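PDB 5I2H: O-methyltransferase family 2 from Planctopirus limnophila, which probably transfers a methyl group from S-adenosyl-L-methionine to a hydroxyl oxygen of its substrate and binds the flavone apigenin. Local coordinates for residues R168-A182 with S207-W221. Numbering follows the deposited sequence. Where two conformers were deposited one is given.
With AGI (5,7-dihydroxy-2-(4-hydroxyphenyl)-4H-chromen-4-one), chain C.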
loop_
_atom_site.group_PDB
_atom_site.type_symbol
_atom_site.label_atom_id
_atom_site.label_comp_id
_atom_site.label_asym_id
_atom_site.label_seq_id
_atom_site.Cartn_x
_atom_site.Cartn_y
_atom_site.Cartn_z
ATOM N N ARG A 168 11.700 -15.127 4.636
ATOM C CA ARG A 168 12.259 -13.951 5.297
ATOM C C ARG A 168 13.512 -14.315 6.086
ATOM O O ARG A 168 14.521 -13.611 6.017
ATOM C CB ARG A 168 11.231 -13.268 6.213
ATOM C CG ARG A 168 11.850 -12.029 6.922
ATOM C CD ARG A 168 10.831 -11.237 7.742
ATOM N NE ARG A 168 10.250 -12.093 8.794
ATOM C CZ ARG A 168 9.045 -11.924 9.326
ATOM N NH1 ARG A 168 8.278 -10.911 8.915
ATOM N NH2 ARG A 168 8.610 -12.769 10.264
ATOM N N ALA A 169 13.483 -15.436 6.812
ATOM C CA ALA A 169 14.648 -15.827 7.598
ATOM C C ALA A 169 15.876 -16.074 6.724
ATOM O O ALA A 169 16.996 -15.704 7.116
ATOM C CB ALA A 169 14.319 -17.064 8.428
ATOM N N TRP A 170 15.710 -16.709 5.551
ATOM C CA TRP A 170 16.899 -16.911 4.716
ATOM C C TRP A 170 17.493 -15.574 4.282
ATOM O O TRP A 170 18.704 -15.475 4.064
ATOM C CB TRP A 170 16.597 -17.750 3.467
ATOM C CG TRP A 170 16.263 -19.187 3.741
ATOM C CD1 TRP A 170 15.076 -19.823 3.439
ATOM C CD2 TRP A 170 17.114 -20.195 4.345
ATOM N NE1 TRP A 170 15.129 -21.131 3.855
ATOM C CE2 TRP A 170 16.363 -21.395 4.394
ATOM C CE3 TRP A 170 18.428 -20.193 4.864
ATOM C CZ2 TRP A 170 16.893 -22.593 4.929
ATOM C CZ3 TRP A 170 18.953 -21.379 5.373
ATOM C CH2 TRP A 170 18.183 -22.551 5.415
ATOM N N ASN A 171 16.661 -14.535 4.150
ATOM C CA ASN A 171 17.190 -13.227 3.782
ATOM C C ASN A 171 17.849 -12.497 4.943
ATOM O O ASN A 171 18.740 -11.679 4.705
ATOM C CB ASN A 171 16.087 -12.334 3.216
ATOM C CG ASN A 171 15.802 -12.648 1.761
ATOM O OD1 ASN A 171 16.460 -12.093 0.863
ATOM N ND2 ASN A 171 14.859 -13.583 1.506
ATOM N N VAL A 172 17.414 -12.724 6.178
ATOM C CA VAL A 172 17.874 -11.922 7.312
ATOM C C VAL A 172 18.901 -12.680 8.157
ATOM O O VAL A 172 19.788 -12.063 8.753
ATOM C CB VAL A 172 16.691 -11.480 8.193
ATOM C CG1 VAL A 172 17.201 -10.601 9.384
ATOM C CG2 VAL A 172 15.648 -10.705 7.338
ATOM N N ALA A 173 18.789 -14.013 8.232
ATOM C CA ALA A 173 19.691 -14.749 9.115
ATOM C C ALA A 173 21.173 -14.519 8.788
ATOM O O ALA A 173 21.968 -14.431 9.741
ATOM C CB ALA A 173 19.364 -16.255 9.105
ATOM N N PRO A 174 21.602 -14.353 7.517
ATOM C CA PRO A 174 23.032 -14.056 7.282
ATOM C C PRO A 174 23.499 -12.771 7.960
ATOM O O PRO A 174 24.615 -12.730 8.524
ATOM C CB PRO A 174 23.128 -13.952 5.752
ATOM C CG PRO A 174 21.996 -14.856 5.240
ATOM C CD PRO A 174 20.875 -14.627 6.254
ATOM N N ARG A 175 22.684 -11.709 7.895
ATOM C CA ARG A 175 22.999 -10.483 8.621
ATOM C C ARG A 175 23.028 -10.740 10.119
ATOM O O ARG A 175 23.976 -10.357 10.816
ATOM C CB ARG A 175 21.963 -9.402 8.309
ATOM C CG ARG A 175 21.889 -9.000 6.878
ATOM C CD ARG A 175 23.157 -8.343 6.425
ATOM N NE ARG A 175 23.202 -8.210 4.975
ATOM C CZ ARG A 175 24.262 -7.725 4.346
ATOM N NH1 ARG A 175 25.329 -7.354 5.057
ATOM N NH2 ARG A 175 24.257 -7.613 3.030
ATOM N N PHE A 176 21.980 -11.383 10.628
ATOM C CA PHE A 176 21.883 -11.661 12.048
ATOM C C PHE A 176 23.130 -12.351 12.566
ATOM O O PHE A 176 23.699 -11.941 13.588
ATOM C CB PHE A 176 20.661 -12.537 12.314
ATOM C CG PHE A 176 20.516 -12.929 13.753
ATOM C CD1 PHE A 176 19.829 -12.122 14.625
ATOM C CD2 PHE A 176 21.057 -14.100 14.219
ATOM C CE1 PHE A 176 19.702 -12.476 15.954
ATOM C CE2 PHE A 176 20.949 -14.473 15.548
ATOM C CZ PHE A 176 20.271 -13.659 16.418
ATOM N N ALA A 177 23.543 -13.434 11.896
ATOM C CA ALA A 177 24.741 -14.138 12.335
ATOM C C ALA A 177 25.969 -13.231 12.235
ATOM O O ALA A 177 26.869 -13.283 13.090
ATOM C CB ALA A 177 24.927 -15.424 11.533
ATOM N N ASP A 178 26.021 -12.387 11.197
ATOM C CA ASP A 178 27.176 -11.527 11.021
ATOM C C ASP A 178 27.312 -10.522 12.160
ATOM O O ASP A 178 28.440 -10.168 12.549
ATOM C CB ASP A 178 27.080 -10.814 9.668
ATOM C CG ASP A 178 28.290 -9.952 9.379
ATOM O OD1 ASP A 178 29.409 -10.499 9.291
ATOM O OD2 ASP A 178 28.113 -8.720 9.253
ATOM N N VAL A 179 26.203 -10.033 12.708
ATOM C CA VAL A 179 26.303 -8.977 13.725
ATOM C C VAL A 179 26.182 -9.486 15.155
ATOM O O VAL A 179 26.398 -8.697 16.088
ATOM C CB VAL A 179 25.271 -7.852 13.511
ATOM C CG1 VAL A 179 25.420 -7.278 12.097
ATOM C CG2 VAL A 179 23.848 -8.350 13.779
ATOM N N LEU A 180 25.860 -10.760 15.367
ATOM C CA LEU A 180 25.818 -11.276 16.732
ATOM C C LEU A 180 27.221 -11.338 17.327
ATOM O O LEU A 180 28.074 -12.054 16.788
ATOM C CB LEU A 180 25.193 -12.663 16.756
ATOM C CG LEU A 180 25.162 -13.307 18.136
ATOM C CD1 LEU A 180 24.233 -12.546 19.071
ATOM C CD2 LEU A 180 24.714 -14.745 17.984
ATOM N N PRO A 181 27.505 -10.631 18.424
ATOM C CA PRO A 181 28.840 -10.724 19.035
ATOM C C PRO A 181 29.068 -12.097 19.655
ATOM O O PRO A 181 28.127 -12.771 20.065
ATOM C CB PRO A 181 28.828 -9.619 20.105
ATOM C CG PRO A 181 27.679 -8.669 19.708
ATOM C CD PRO A 181 26.655 -9.619 19.077
ATOM N N ALA A 182 30.342 -12.505 19.737
ATOM C CA ALA A 182 30.669 -13.813 20.315
ATOM C C ALA A 182 30.218 -13.951 21.770
ATOM O O ALA A 182 29.948 -15.066 22.228
ATOM C CB ALA A 182 32.180 -14.068 20.230
ATOM N N SER A 207 11.571 -23.180 11.996
ATOM C CA SER A 207 12.523 -23.007 10.911
ATOM C C SER A 207 13.885 -23.116 11.583
ATOM O O SER A 207 14.716 -23.898 11.119
ATOM C CB SER A 207 12.355 -21.688 10.132
ATOM O OG SER A 207 13.248 -20.669 10.606
ATOM N N GLY A 208 14.116 -22.392 12.701
ATOM C CA GLY A 208 15.417 -22.456 13.348
ATOM C C GLY A 208 16.561 -21.929 12.490
ATOM O O GLY A 208 17.747 -22.123 12.812
ATOM N N ILE A 209 16.212 -21.251 11.398
ATOM C CA ILE A 209 17.204 -20.814 10.417
ATOM C C ILE A 209 18.194 -19.842 11.041
ATOM O O ILE A 209 19.391 -19.871 10.710
ATOM C CB ILE A 209 16.480 -20.215 9.206
ATOM C CG1 ILE A 209 15.846 -21.360 8.392
ATOM C CG2 ILE A 209 17.424 -19.411 8.311
ATOM C CD1 ILE A 209 14.803 -20.857 7.397
ATOM N N TYR A 210 17.726 -18.955 11.940
ATOM C CA TYR A 210 18.666 -18.017 12.550
ATOM C C TYR A 210 19.731 -18.758 13.343
ATOM O O TYR A 210 20.912 -18.383 13.310
ATOM C CB TYR A 210 17.944 -17.004 13.436
ATOM C CG TYR A 210 17.098 -16.040 12.620
ATOM C CD1 TYR A 210 17.643 -14.887 12.074
ATOM C CD2 TYR A 210 15.746 -16.286 12.388
ATOM C CE1 TYR A 210 16.871 -14.016 11.313
ATOM C CE2 TYR A 210 14.964 -15.412 11.632
ATOM C CZ TYR A 210 15.531 -14.271 11.108
ATOM O OH TYR A 210 14.771 -13.397 10.347
ATOM N N THR A 211 19.317 -19.795 14.085
ATOM C CA THR A 211 20.270 -20.591 14.852
ATOM C C THR A 211 21.210 -21.357 13.937
ATOM O O THR A 211 22.413 -21.425 14.214
ATOM C CB THR A 211 19.521 -21.540 15.777
ATOM O OG1 THR A 211 18.765 -20.748 16.698
ATOM C CG2 THR A 211 20.483 -22.431 16.564
HETATM N N MSE A 212 20.691 -21.922 12.834
HETATM C CA MSE A 212 21.562 -22.641 11.907
HETATM C C MSE A 212 22.641 -21.710 11.332
HETATM O O MSE A 212 23.797 -22.124 11.221
HETATM C CB MSE A 212 20.762 -23.297 10.786
HETATM C CG MSE A 212 19.790 -24.323 11.336
HETATM SE SE MSE A 212 18.561 -24.801 9.937
HETATM C CE MSE A 212 17.219 -25.542 11.169
ATOM N N ALA A 213 22.290 -20.463 10.985
ATOM C CA ALA A 213 23.320 -19.530 10.529
ATOM C C ALA A 213 24.357 -19.279 11.621
ATOM O O ALA A 213 25.570 -19.297 11.360
ATOM C CB ALA A 213 22.683 -18.224 10.058
ATOM N N VAL A 214 23.905 -19.031 12.857
ATOM C CA VAL A 214 24.864 -18.804 13.938
ATOM C C VAL A 214 25.784 -20.011 14.093
ATOM O O VAL A 214 27.007 -19.870 14.267
ATOM C CB VAL A 214 24.108 -18.483 15.242
ATOM C CG1 VAL A 214 25.054 -18.508 16.451
ATOM C CG2 VAL A 214 23.440 -17.113 15.103
ATOM N N LEU A 215 25.227 -21.217 13.998
ATOM C CA LEU A 215 26.072 -22.401 14.169
ATOM C C LEU A 215 27.085 -22.558 13.038
ATOM O O LEU A 215 28.174 -23.104 13.275
ATOM C CB LEU A 215 25.223 -23.675 14.259
ATOM C CG LEU A 215 24.328 -23.800 15.498
ATOM C CD1 LEU A 215 23.571 -25.159 15.478
ATOM C CD2 LEU A 215 25.107 -23.602 16.809
ATOM N N GLN A 216 26.751 -22.142 11.801
ATOM C CA GLN A 216 27.778 -22.140 10.753
ATOM C C GLN A 216 28.860 -21.109 11.036
ATOM O O GLN A 216 30.042 -21.337 10.725
ATOM C CB GLN A 216 27.162 -21.888 9.375
ATOM C CG GLN A 216 26.205 -22.970 8.903
ATOM C CD GLN A 216 25.895 -22.795 7.441
ATOM O OE1 GLN A 216 26.122 -21.711 6.887
ATOM N NE2 GLN A 216 25.400 -23.850 6.788
ATOM N N LYS A 217 28.495 -19.980 11.625
ATOM C CA LYS A 217 29.492 -18.967 11.931
ATOM C C LYS A 217 30.395 -19.392 13.082
ATOM O O LYS A 217 31.579 -19.032 13.112
ATOM C CB LYS A 217 28.807 -17.655 12.280
ATOM C CG LYS A 217 29.820 -16.580 12.672
ATOM C CD LYS A 217 29.279 -15.224 12.509
ATOM C CE LYS A 217 30.453 -14.242 12.339
ATOM N NZ LYS A 217 31.092 -14.317 10.975
ATOM N N TYR A 218 29.848 -20.142 14.039
ATOM C CA TYR A 218 30.523 -20.482 15.289
ATOM C C TYR A 218 30.557 -22.002 15.394
ATOM O O TYR A 218 29.679 -22.617 16.022
ATOM C CB TYR A 218 29.809 -19.856 16.482
ATOM C CG TYR A 218 29.911 -18.349 16.567
ATOM C CD1 TYR A 218 31.095 -17.734 16.970
ATOM C CD2 TYR A 218 28.825 -17.542 16.258
ATOM C CE1 TYR A 218 31.193 -16.364 17.070
ATOM C CE2 TYR A 218 28.913 -16.160 16.357
ATOM C CZ TYR A 218 30.094 -15.578 16.754
ATOM O OH TYR A 218 30.172 -14.202 16.858
ATOM N N PRO A 219 31.558 -22.642 14.799
ATOM C CA PRO A 219 31.591 -24.118 14.753
ATOM C C PRO A 219 31.667 -24.803 16.119
ATOM O O PRO A 219 31.400 -26.017 16.204
ATOM C CB PRO A 219 32.850 -24.403 13.928
ATOM C CG PRO A 219 33.111 -23.141 13.178
ATOM C CD PRO A 219 32.662 -22.027 14.049
ATOM N N THR A 220 32.047 -24.092 17.178
ATOM C CA THR A 220 32.108 -24.699 18.506
ATOM C C THR A 220 30.812 -24.565 19.279
ATOM O O THR A 220 30.730 -25.066 20.405
ATOM C CB THR A 220 33.220 -24.082 19.354
ATOM O OG1 THR A 220 32.931 -22.699 19.586
ATOM C CG2 THR A 220 34.562 -24.201 18.667
ATOM N N TRP A 221 29.810 -23.887 18.726
ATOM C CA TRP A 221 28.575 -23.691 19.467
ATOM C C TRP A 221 27.627 -24.848 19.245
ATOM O O TRP A 221 27.807 -25.665 18.340
ATOM C CB TRP A 221 27.871 -22.396 19.056
ATOM C CG TRP A 221 28.572 -21.154 19.479
ATOM C CD1 TRP A 221 29.901 -21.010 19.774
ATOM C CD2 TRP A 221 27.980 -19.865 19.635
ATOM N NE1 TRP A 221 30.178 -19.689 20.088
ATOM C CE2 TRP A 221 29.015 -18.971 20.005
ATOM C CE3 TRP A 221 26.673 -19.373 19.490
ATOM C CZ2 TRP A 221 28.781 -17.619 20.252
ATOM C CZ3 TRP A 221 26.441 -18.032 19.721
ATOM C CH2 TRP A 221 27.495 -17.164 20.105
HETATM C CAG AGI C . 0.278 -15.657 9.633
HETATM C CAE AGI C . -0.849 -16.192 9.016
HETATM C CAM AGI C . -1.771 -16.892 9.787
HETATM O OAB AGI C . -2.872 -17.405 9.163
HETATM C CAF AGI C . -1.569 -17.059 11.168
HETATM C CAH AGI C . -0.437 -16.519 11.788
HETATM C CAP AGI C . 0.484 -15.818 11.007
HETATM C CAQ AGI C . 1.727 -15.194 11.539
HETATM O OAL AGI C . 2.314 -14.334 10.640
HETATM C CAJ AGI C . 2.271 -15.439 12.813
HETATM C CAR AGI C . 3.454 -14.782 13.203
HETATM O OAA AGI C . 3.965 -15.003 14.328
HETATM C CAT AGI C . 4.117 -13.835 12.231
HETATM C CAS AGI C . 3.461 -13.645 10.916
HETATM C CAK AGI C . 3.993 -12.790 9.967
HETATM C CAN AGI C . 5.157 -12.098 10.241
HETATM O OAC AGI C . 5.637 -11.292 9.265
HETATM C CAI AGI C . 5.839 -12.230 11.460
HETATM C CAO AGI C . 5.381 -13.061 12.469
HETATM O OAD AGI C . 6.085 -13.136 13.613
HETATM O O HOH W 1 12.137 -14.158 9.890
HETATM O O HOH W 2 29.265 -13.529 8.434
#
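In the Rossmann-like methyltransferase fold, the helix after the first, glycine-rich strand loop packs on helix 154-179, and Tyr210 of the former is a knob seated among Ala169, Val172, Ala173 and Phe176 of the latter. The axes of 168-179 and 209-217 cross at -43° and approach to 8.5 Å, a closeness that the alanines Ala169, Ala173 and Ala177 allow. With CG beside the backbone N (chi1 -69°), the Tyr210 ring reaches across the alanines and turns an edge to the Phe176 face, centroids 5.5 Å apart. On the other flank Ile209 lays CD1 over the five-membered ring of Trp170, 3.7 Å from its centroid, a CH-pi contact, while CG2, on the same side, lies 3.7 Å from Trp170 CE3. A serine in place of Trp170 would probably leave Ile209 CD1 without its aromatic cover and open a gap beside Leu238. Farther along, Val214 CG2 meets the Phe176 rim at CE2, 3.7 Å away. Tyr210 OH holds a water at 2.8 Å, which accepts from Arg168 NE at 3.0 Å; Arg168 NH1 donates to apigenin OAC at 2.7 Å. At the Arg168 end a water bridge thus probably lets a second-shell tyrosine help position the arginine holding the flavone.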